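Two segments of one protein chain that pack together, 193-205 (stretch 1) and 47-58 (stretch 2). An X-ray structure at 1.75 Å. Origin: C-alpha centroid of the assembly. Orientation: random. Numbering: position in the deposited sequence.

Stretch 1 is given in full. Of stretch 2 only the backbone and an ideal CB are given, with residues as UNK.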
ATOM      1  N   ASP A 193     -23.500  16.366   1.530  1.00 19.53           N
ATOM      2  CA  ASP A 193     -22.595  17.096   2.422  1.00 19.89           C
ATOM      3  C   ASP A 193     -22.430  16.311   3.723  1.00 24.83           C
ATOM      4  O   ASP A 193     -23.205  16.505   4.677  1.00 25.53           O
ATOM      5  CB  ASP A 193     -23.089  18.530   2.694  1.00 22.48           C
ATOM      6  CG  ASP A 193     -22.126  19.390   3.509  1.00 30.55           C
ATOM      7  OD1 ASP A 193     -21.080  18.857   3.973  1.00 30.93           O
ATOM      8  OD2 ASP A 193     -22.376  20.611   3.617  1.00 36.99           O
ATOM      9  N   LEU A 194     -21.393  15.459   3.770  1.00 20.33           N
ATOM     10  CA  LEU A 194     -21.116  14.590   4.913  1.00 21.73           C
ATOM     11  C   LEU A 194     -20.885  15.407   6.219  1.00 27.55           C
ATOM     12  O   LEU A 194     -21.352  14.993   7.271  1.00 25.65           O
ATOM     13  CB  LEU A 194     -19.920  13.656   4.618  1.00 21.94           C
ATOM     14  CG  LEU A 194     -20.142  12.561   3.550  1.00 26.56           C
ATOM     15  CD1 LEU A 194     -19.015  11.544   3.601  1.00 27.65           C
ATOM     16  CD2 LEU A 194     -21.456  11.829   3.749  1.00 27.35           C
ATOM     17  N   LYS A 195     -20.271  16.591   6.119  1.00 26.87           N
ATOM     18  CA  LYS A 195     -20.041  17.510   7.250  1.00 28.94           C
ATOM     19  C   LYS A 195     -21.368  18.016   7.865  1.00 32.96           C
ATOM     20  O   LYS A 195     -21.430  18.268   9.064  1.00 31.15           O
ATOM     21  CB  LYS A 195     -19.205  18.700   6.765  1.00 32.92           C
ATOM     22  CG  LYS A 195     -18.636  19.597   7.847  1.00 42.60           C
ATOM     23  CD  LYS A 195     -17.967  20.782   7.193  1.00 53.67           C
ATOM     24  CE  LYS A 195     -17.113  21.567   8.136  1.00 66.72           C
ATOM     25  NZ  LYS A 195     -16.724  22.864   7.526  1.00 78.82           N
ATOM     26  N   ALA A 196     -22.421  18.168   7.038  1.00 30.32           N
ATOM     27  CA  ALA A 196     -23.738  18.636   7.479  1.00 30.40           C
ATOM     28  C   ALA A 196     -24.631  17.500   7.991  1.00 32.75           C
ATOM     29  O   ALA A 196     -25.503  17.744   8.818  1.00 32.53           O
ATOM     30  CB  ALA A 196     -24.451  19.350   6.328  1.00 31.03           C
ATOM     31  N   LYS A 197     -24.430  16.280   7.501  1.00 25.91           N
ATOM     32  CA  LYS A 197     -25.302  15.160   7.843  1.00 24.86           C
ATOM     33  C   LYS A 197     -24.721  14.203   8.877  1.00 27.30           C
ATOM     34  O   LYS A 197     -25.462  13.419   9.464  1.00 27.80           O
ATOM     35  CB  LYS A 197     -25.638  14.361   6.569  1.00 25.75           C
ATOM     36  CG  LYS A 197     -26.309  15.169   5.447  1.00 34.11           C
ATOM     37  CD  LYS A 197     -27.683  15.699   5.842  1.00 37.80           C
ATOM     38  CE  LYS A 197     -28.342  16.430   4.702  1.00 43.74           C
ATOM     39  NZ  LYS A 197     -29.492  17.246   5.170  1.00 42.60           N
ATOM     40  N   LEU A 198     -23.425  14.194   9.056  1.00 22.67           N
ATOM     41  CA  LEU A 198     -22.828  13.246   9.996  1.00 20.90           C
ATOM     42  C   LEU A 198     -21.901  13.909  11.016  1.00 23.89           C
ATOM     43  O   LEU A 198     -21.349  14.957  10.704  1.00 24.38           O
ATOM     44  CB  LEU A 198     -22.026  12.176   9.225  1.00 19.68           C
ATOM     45  CG  LEU A 198     -22.865  11.105   8.495  1.00 23.51           C
ATOM     46  CD1 LEU A 198     -22.042  10.381   7.462  1.00 23.00           C
ATOM     47  CD2 LEU A 198     -23.486  10.122   9.467  1.00 22.98           C
ATOM     48  N   PRO A 199     -21.593  13.217  12.149  1.00 22.88           N
ATOM     49  CA  PRO A 199     -20.631  13.774  13.130  1.00 23.53           C
ATOM     50  C   PRO A 199     -19.189  13.672  12.630  1.00 26.75           C
ATOM     51  O   PRO A 199     -18.915  12.935  11.643  1.00 25.16           O
ATOM     52  CB  PRO A 199     -20.842  12.895  14.364  1.00 25.54           C
ATOM     53  CG  PRO A 199     -21.337  11.592  13.831  1.00 30.03           C
ATOM     54  CD  PRO A 199     -22.148  11.921  12.617  1.00 26.04           C
ATOM     55  N   GLU A 200     -18.248  14.332  13.341  1.00 22.49           N
ATOM     56  CA  GLU A 200     -16.825  14.285  12.948  1.00 20.92           C
ATOM     57  C   GLU A 200     -16.264  12.850  12.873  1.00 23.53           C
ATOM     58  O   GLU A 200     -15.435  12.576  12.011  1.00 23.57           O
ATOM     59  CB  GLU A 200     -15.962  15.113  13.911  1.00 21.63           C
ATOM     60  CG  GLU A 200     -16.144  16.603  13.737  1.00 36.18           C
ATOM     61  CD  GLU A 200     -15.699  17.404  14.942  1.00 51.88           C
ATOM     62  OE1 GLU A 200     -14.484  17.679  15.044  1.00 40.20           O
ATOM     63  OE2 GLU A 200     -16.564  17.777  15.768  1.00 39.82           O
ATOM     64  N   ARG A 201     -16.676  11.973  13.817  1.00 21.66           N
ATOM     65  CA  ARG A 201     -16.237  10.581  13.919  1.00 20.31           C
ATOM     66  C   ARG A 201     -17.381   9.644  13.549  1.00 22.37           C
ATOM     67  O   ARG A 201     -18.519   9.750  14.053  1.00 20.21           O
ATOM     68  CB  ARG A 201     -15.671  10.236  15.299  1.00 22.85           C
ATOM     69  CG  ARG A 201     -14.364  10.985  15.645  1.00 29.52           C
ATOM     70  CD  ARG A 201     -14.083  11.063  17.137  1.00 38.38           C
ATOM     71  NE  ARG A 201     -14.204   9.772  17.813  1.00 42.05           N
ATOM     72  CZ  ARG A 201     -13.254   9.210  18.555  1.00 51.60           C
ATOM     73  NH1 ARG A 201     -12.086   9.822  18.730  1.00 29.26           N
ATOM     74  NH2 ARG A 201     -13.470   8.044  19.146  1.00 37.42           N
ATOM     75  N   VAL A 202     -17.068   8.739  12.623  1.00 20.83           N
ATOM     76  CA  VAL A 202     -18.038   7.798  12.065  1.00 18.98           C
ATOM     77  C   VAL A 202     -17.488   6.407  11.949  1.00 22.08           C
ATOM     78  O   VAL A 202     -16.284   6.183  12.122  1.00 24.56           O
ATOM     79  CB  VAL A 202     -18.588   8.249  10.658  1.00 21.43           C
ATOM     80  CG1 VAL A 202     -19.330   9.588  10.732  1.00 20.68           C
ATOM     81  CG2 VAL A 202     -17.485   8.254   9.588  1.00 21.94           C
ATOM     82  N   LYS A 203     -18.395   5.468  11.672  1.00 18.21           N
ATOM     83  CA  LYS A 203     -18.086   4.075  11.364  1.00 19.52           C
ATOM     84  C   LYS A 203     -18.672   3.741   9.969  1.00 24.41           C
ATOM     85  O   LYS A 203     -19.726   4.232   9.582  1.00 25.24           O
ATOM     86  CB  LYS A 203     -18.536   3.074  12.452  1.00 22.33           C
ATOM     87  CG  LYS A 203     -17.458   2.978  13.545  1.00 24.44           C
ATOM     88  CD  LYS A 203     -17.824   2.059  14.679  1.00 32.40           C
ATOM     89  CE  LYS A 203     -16.846   2.220  15.814  1.00 39.28           C
ATOM     90  NZ  LYS A 203     -17.155   1.288  16.929  1.00 44.89           N
ATOM     91  N   PHE A 204     -17.914   2.972   9.209  1.00 22.70           N
ATOM     92  CA  PHE A 204     -18.235   2.508   7.867  1.00 20.59           C
ATOM     93  C   PHE A 204     -18.570   1.041   7.987  1.00 23.34           C
ATOM     94  O   PHE A 204     -17.947   0.344   8.779  1.00 21.92           O
ATOM     95  CB  PHE A 204     -17.031   2.714   6.917  1.00 21.87           C
ATOM     96  CG  PHE A 204     -16.768   4.152   6.503  1.00 21.46           C
ATOM     97  CD1 PHE A 204     -16.033   5.012   7.325  1.00 23.50           C
ATOM     98  CD2 PHE A 204     -17.222   4.631   5.283  1.00 20.64           C
ATOM     99  CE1 PHE A 204     -15.779   6.326   6.937  1.00 23.01           C
ATOM    100  CE2 PHE A 204     -16.980   5.956   4.900  1.00 22.65           C
ATOM    101  CZ  PHE A 204     -16.223   6.783   5.707  1.00 20.84           C
ATOM    102  N   GLY A 205     -19.550   0.581   7.246  1.00 20.48           N
ATOM    103  CA  GLY A 205     -19.874  -0.835   7.307  1.00 19.28           C
ATOM    104  C   GLY A 205     -20.894  -1.234   6.281  1.00 21.92           C
ATOM    105  O   GLY A 205     -21.115  -0.497   5.318  1.00 20.36           O
ATOM    106  N   UNK A  47     -19.064  -3.596  10.837  1.00 23.60           N
ATOM    107  CA  UNK A  47     -18.461  -2.264  10.838  1.00 24.89           C
ATOM    108  C   UNK A  47     -16.956  -2.360  10.958  1.00 27.73           C
ATOM    109  O   UNK A  47     -16.456  -3.263  11.650  1.00 25.51           O
ATOM    110  CB  UNK A  47     -19.026  -1.413  11.977  1.00 24.89           C
ATOM    111  N   UNK A  48     -16.235  -1.415  10.316  1.00 24.86           N
ATOM    112  CA  UNK A  48     -14.804  -1.321  10.533  1.00 24.54           C
ATOM    113  C   UNK A  48     -14.705  -0.809  11.972  1.00 28.61           C
ATOM    114  O   UNK A  48     -15.412   0.134  12.317  1.00 27.68           O
ATOM    115  CB  UNK A  48     -14.103  -0.414   9.520  1.00 24.54           C
ATOM    116  N   UNK A  49     -13.971  -1.542  12.784  1.00 27.17           N
ATOM    117  CA  UNK A  49     -13.973  -1.329  14.244  1.00 28.61           C
ATOM    118  C   UNK A  49     -13.470   0.045  14.654  1.00 32.60           C
ATOM    119  O   UNK A  49     -13.814   0.471  15.736  1.00 33.97           O
ATOM    120  CB  UNK A  49     -13.115  -2.396  14.926  1.00 28.61           C
ATOM    121  N   UNK A  50     -12.642   0.659  13.840  1.00 28.03           N
ATOM    122  CA  UNK A  50     -12.063   1.941  14.254  1.00 29.39           C
ATOM    123  C   UNK A  50     -12.907   3.104  13.752  1.00 29.40           C
ATOM    124  O   UNK A  50     -13.295   3.124  12.594  1.00 28.84           O
ATOM    125  CB  UNK A  50     -10.628   2.074  13.740  1.00 29.39           C
ATOM    126  N   UNK A  51     -13.166   4.107  14.602  1.00 24.15           N
ATOM    127  CA  UNK A  51     -13.845   5.294  14.162  1.00 23.79           C
ATOM    128  C   UNK A  51     -12.956   6.001  13.126  1.00 23.86           C
ATOM    129  O   UNK A  51     -11.772   6.035  13.269  1.00 24.30           O
ATOM    130  CB  UNK A  51     -14.170   6.207  15.346  1.00 23.79           C
ATOM    131  N   UNK A  52     -13.589   6.607  12.135  1.00 19.46           N
ATOM    132  CA  UNK A  52     -12.843   7.310  11.106  1.00 20.32           C
ATOM    133  C   UNK A  52     -13.201   8.795  11.208  1.00 26.47           C
ATOM    134  O   UNK A  52     -14.387   9.118  11.204  1.00 27.17           O
ATOM    135  CB  UNK A  52     -13.149   6.752   9.715  1.00 20.32           C
ATOM    136  N   UNK A  53     -12.194   9.677  11.257  1.00 22.87           N
ATOM    137  CA  UNK A  53     -12.441  11.130  11.321  1.00 25.06           C
ATOM    138  C   UNK A  53     -12.707  11.628   9.898  1.00 27.81           C
ATOM    139  O   UNK A  53     -11.763  11.738   9.106  1.00 29.56           O
ATOM    140  CB  UNK A  53     -11.260  11.872  11.949  1.00 25.06           C
ATOM    141  N   UNK A  54     -13.993  11.858   9.540  1.00 22.98           N
ATOM    142  CA  UNK A  54     -14.353  12.289   8.187  1.00 23.29           C
ATOM    143  C   UNK A  54     -14.311  13.795   8.020  1.00 25.86           C
ATOM    144  O   UNK A  54     -14.253  14.282   6.896  1.00 23.23           O
ATOM    145  CB  UNK A  54     -15.750  11.779   7.829  1.00 23.29           C
ATOM    146  N   UNK A  55     -14.325  14.530   9.115  1.00 23.08           N
ATOM    147  CA  UNK A  55     -14.261  15.990   9.039  1.00 22.31           C
ATOM    148  C   UNK A  55     -13.764  16.564  10.385  1.00 26.70           C
ATOM    149  O   UNK A  55     -13.796  15.884  11.414  1.00 23.69           O
ATOM    150  CB  UNK A  55     -15.631  16.567   8.678  1.00 22.31           C
ATOM    151  N   UNK A  56     -13.183  17.763  10.329  1.00 26.23           N
ATOM    152  CA  UNK A  56     -12.583  18.410  11.492  1.00 27.60           C
ATOM    153  C   UNK A  56     -13.214  19.759  11.759  1.00 33.91           C
ATOM    154  O   UNK A  56     -13.238  20.618  10.875  1.00 31.72           O
ATOM    155  CB  UNK A  56     -11.074  18.571  11.297  1.00 27.60           C
ATOM    156  N   UNK A  57     -13.704  19.950  12.993  1.00 35.62           N
ATOM    157  CA  UNK A  57     -14.312  21.208  13.470  1.00 37.48           C
ATOM    158  C   UNK A  57     -13.261  22.319  13.625  1.00 42.01           C
ATOM    159  O   UNK A  57     -13.628  23.490  13.673  1.00 43.59           O
ATOM    160  CB  UNK A  57     -15.022  20.978  14.806  1.00 37.48           C
ATOM    161  N   UNK A  58     -11.970  21.950  13.692  1.00 39.23           N
ATOM    162  CA  UNK A  58     -10.845  22.876  13.827  1.00 40.33           C
ATOM    163  C   UNK A  58     -10.496  23.555  12.494  1.00 45.53           C
ATOM    164  O   UNK A  58     -10.323  24.770  12.477  1.00 45.71           O
ATOM    165  CB  UNK A  58      -9.622  22.133  14.368  1.00 40.33           C
TER

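Position 47 sits in an extended backbone opposite G205, CA to CA 4.1 Å, as an antiparallel non-hydrogen-bonded pair. Its CB lies 4.5 Å from K203 CB, and G205 offers no side chain, so a branched or long apolar group could spread here. The residue is L47; its CD2 comes 4.1 Å from K203 CB and fills the space where a CB on G205 would stand.

At 48 the backbone N donates to F204 O (2.9 Å), whatever the side chain. CB points sideways, and many residues would fit; Y48 turns the end of its ring away. Positions 49 and 50 point away from stretch 1 and are little constrained by it: A49 and M50. Here the two strands part, and a water fills the gap, donating to the O atoms of Y48 and M50 and accepting from F204 N.

Position 51 has phi -64° and no amide bond to stretch 1, which permits proline; its CB is 4.3 Å from R201 NH2 and 4.8 Å from K203 CE, which suits a compact group, though an acidic or polar side chain would also find favourable charge here. P51 lays its CG 3.9 Å from R201 NH2 and 4.3 Å from K203 CE.

Position 52 pairs with V202 through two backbone bonds, each amide donating to the other's carbonyl. CB is 3.8 Å from F204 CE1, so a beta-branched or other apolar residue suits. V52 N donates to V202 O (2.7 Å), and V202 N donates to V52 O (3.1 Å). V52 places CG1 3.8 Å from F204 CE1.

Position 53 shares the other face with R201, a site tolerant of long polar chains. R53 extends along its own stretch, and its NH2 reaches position 56.

At 54 the amide donates to E200 O (2.9 Å), while L194, L198, V202 and F204 offer an apolar hollow suited to leucine, isoleucine or methionine. I54 sends CD1 to 4.0 Å from L198 CB and CG2 to 3.6 Å from V202 CG2.

Position 55 looks into a slot between K195 and E200, with the free carbonyl L198 O beyond: a flat ring with a donor would use both. W55 donates from NE1 to L198 O (2.8 Å). K195 CG covers one face, 3.5 Å from W55 CD2, and E200 CG the opposite face, 3.6 Å from W55 CZ2.

Position 56 points away; S56 OG accepts a weak bond from R53 NH2 (3.0 Å) and another from the amide of 58. At 57, CB is 3.4 Å from E200 OE1, inviting a small donor such as serine or threonine. S57 gives two, N at 3.2 Å and OG at 2.9 Å from E200 OE1. Position 58 meets nothing of stretch 1 and is A58.

Stretch 2 47-58: LYAMPVRIWSSA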
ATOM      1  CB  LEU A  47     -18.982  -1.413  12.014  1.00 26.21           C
ATOM      2  CG  LEU A  47     -20.487  -1.191  12.128  1.00 33.26           C
ATOM      3  CD1 LEU A  47     -20.877  -0.941  13.563  1.00 35.50           C
ATOM      4  CD2 LEU A  47     -20.951  -0.049  11.249  1.00 36.51           C
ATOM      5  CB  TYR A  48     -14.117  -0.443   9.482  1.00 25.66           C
ATOM      6  CG  TYR A  48     -12.625  -0.398   9.674  1.00 28.37           C
ATOM      7  CD1 TYR A  48     -11.841  -1.532   9.463  1.00 29.97           C
ATOM      8  CD2 TYR A  48     -11.989   0.775  10.077  1.00 30.20           C
ATOM      9  CE1 TYR A  48     -10.461  -1.494   9.621  1.00 31.92           C
ATOM     10  CE2 TYR A  48     -10.606   0.813  10.271  1.00 31.51           C
ATOM     11  CZ  TYR A  48      -9.850  -0.324  10.039  1.00 41.63           C
ATOM     12  OH  TYR A  48      -8.482  -0.277  10.183  1.00 54.66           O
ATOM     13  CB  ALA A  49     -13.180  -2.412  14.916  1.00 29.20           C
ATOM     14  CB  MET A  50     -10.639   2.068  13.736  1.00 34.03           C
ATOM     15  CG  MET A  50     -10.027   3.358  14.085  1.00 41.20           C
ATOM     16  SD  MET A  50      -8.295   3.413  13.684  1.00 49.79           S
ATOM     17  CE  MET A  50      -8.276   3.228  11.898  1.00 46.35           C
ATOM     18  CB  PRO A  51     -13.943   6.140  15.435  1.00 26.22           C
ATOM     19  CG  PRO A  51     -13.826   5.146  16.533  1.00 29.93           C
ATOM     20  CD  PRO A  51     -12.846   4.131  16.018  1.00 25.63           C
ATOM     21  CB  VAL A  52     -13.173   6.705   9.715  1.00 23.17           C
ATOM     22  CG1 VAL A  52     -12.652   7.588   8.582  1.00 22.41           C
ATOM     23  CG2 VAL A  52     -12.638   5.266   9.593  1.00 22.53           C
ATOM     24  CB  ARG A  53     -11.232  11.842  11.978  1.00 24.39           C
ATOM     25  CG  ARG A  53     -11.434  13.292  12.402  1.00 22.25           C
ATOM     26  CD  ARG A  53     -10.092  13.721  13.000  1.00 22.16           C
ATOM     27  NE  ARG A  53      -9.986  15.155  13.166  1.00 51.30           N
ATOM     28  CZ  ARG A  53      -8.838  15.822  13.104  1.00 68.91           C
ATOM     29  NH1 ARG A  53      -7.706  15.182  12.817  1.00 41.35           N
ATOM     30  NH2 ARG A  53      -8.811  17.130  13.307  1.00 65.75           N
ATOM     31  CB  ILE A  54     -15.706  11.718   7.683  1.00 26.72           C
ATOM     32  CG1 ILE A  54     -16.876  11.941   8.688  1.00 27.35           C
ATOM     33  CG2 ILE A  54     -15.512  10.252   7.324  1.00 27.32           C
ATOM     34  CD1 ILE A  54     -18.233  12.115   8.055  1.00 32.20           C
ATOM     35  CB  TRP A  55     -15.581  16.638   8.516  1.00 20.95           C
ATOM     36  CG  TRP A  55     -16.776  16.559   9.413  1.00 23.21           C
ATOM     37  CD1 TRP A  55     -17.759  15.612   9.400  1.00 25.94           C
ATOM     38  CD2 TRP A  55     -17.193  17.563  10.352  1.00 24.15           C
ATOM     39  NE1 TRP A  55     -18.746  15.943  10.301  1.00 26.83           N
ATOM     40  CE2 TRP A  55     -18.414  17.128  10.914  1.00 28.53           C
ATOM     41  CE3 TRP A  55     -16.629  18.764  10.801  1.00 25.96           C
ATOM     42  CZ2 TRP A  55     -19.047  17.826  11.950  1.00 28.42           C
ATOM     43  CZ3 TRP A  55     -17.292  19.487  11.786  1.00 28.34           C
ATOM     44  CH2 TRP A  55     -18.476  19.009  12.360  1.00 29.30           C
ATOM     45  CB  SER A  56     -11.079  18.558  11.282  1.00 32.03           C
ATOM     46  OG  SER A  56     -10.460  19.375  12.261  1.00 41.94           O
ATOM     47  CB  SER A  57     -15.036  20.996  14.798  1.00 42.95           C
ATOM     48  OG  SER A  57     -14.168  20.452  15.779  1.00 54.21           O
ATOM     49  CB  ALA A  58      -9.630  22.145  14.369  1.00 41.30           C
TER
HETATM   50  O   HOH W   1     -15.438   2.343  10.745  1.00 23.06           O
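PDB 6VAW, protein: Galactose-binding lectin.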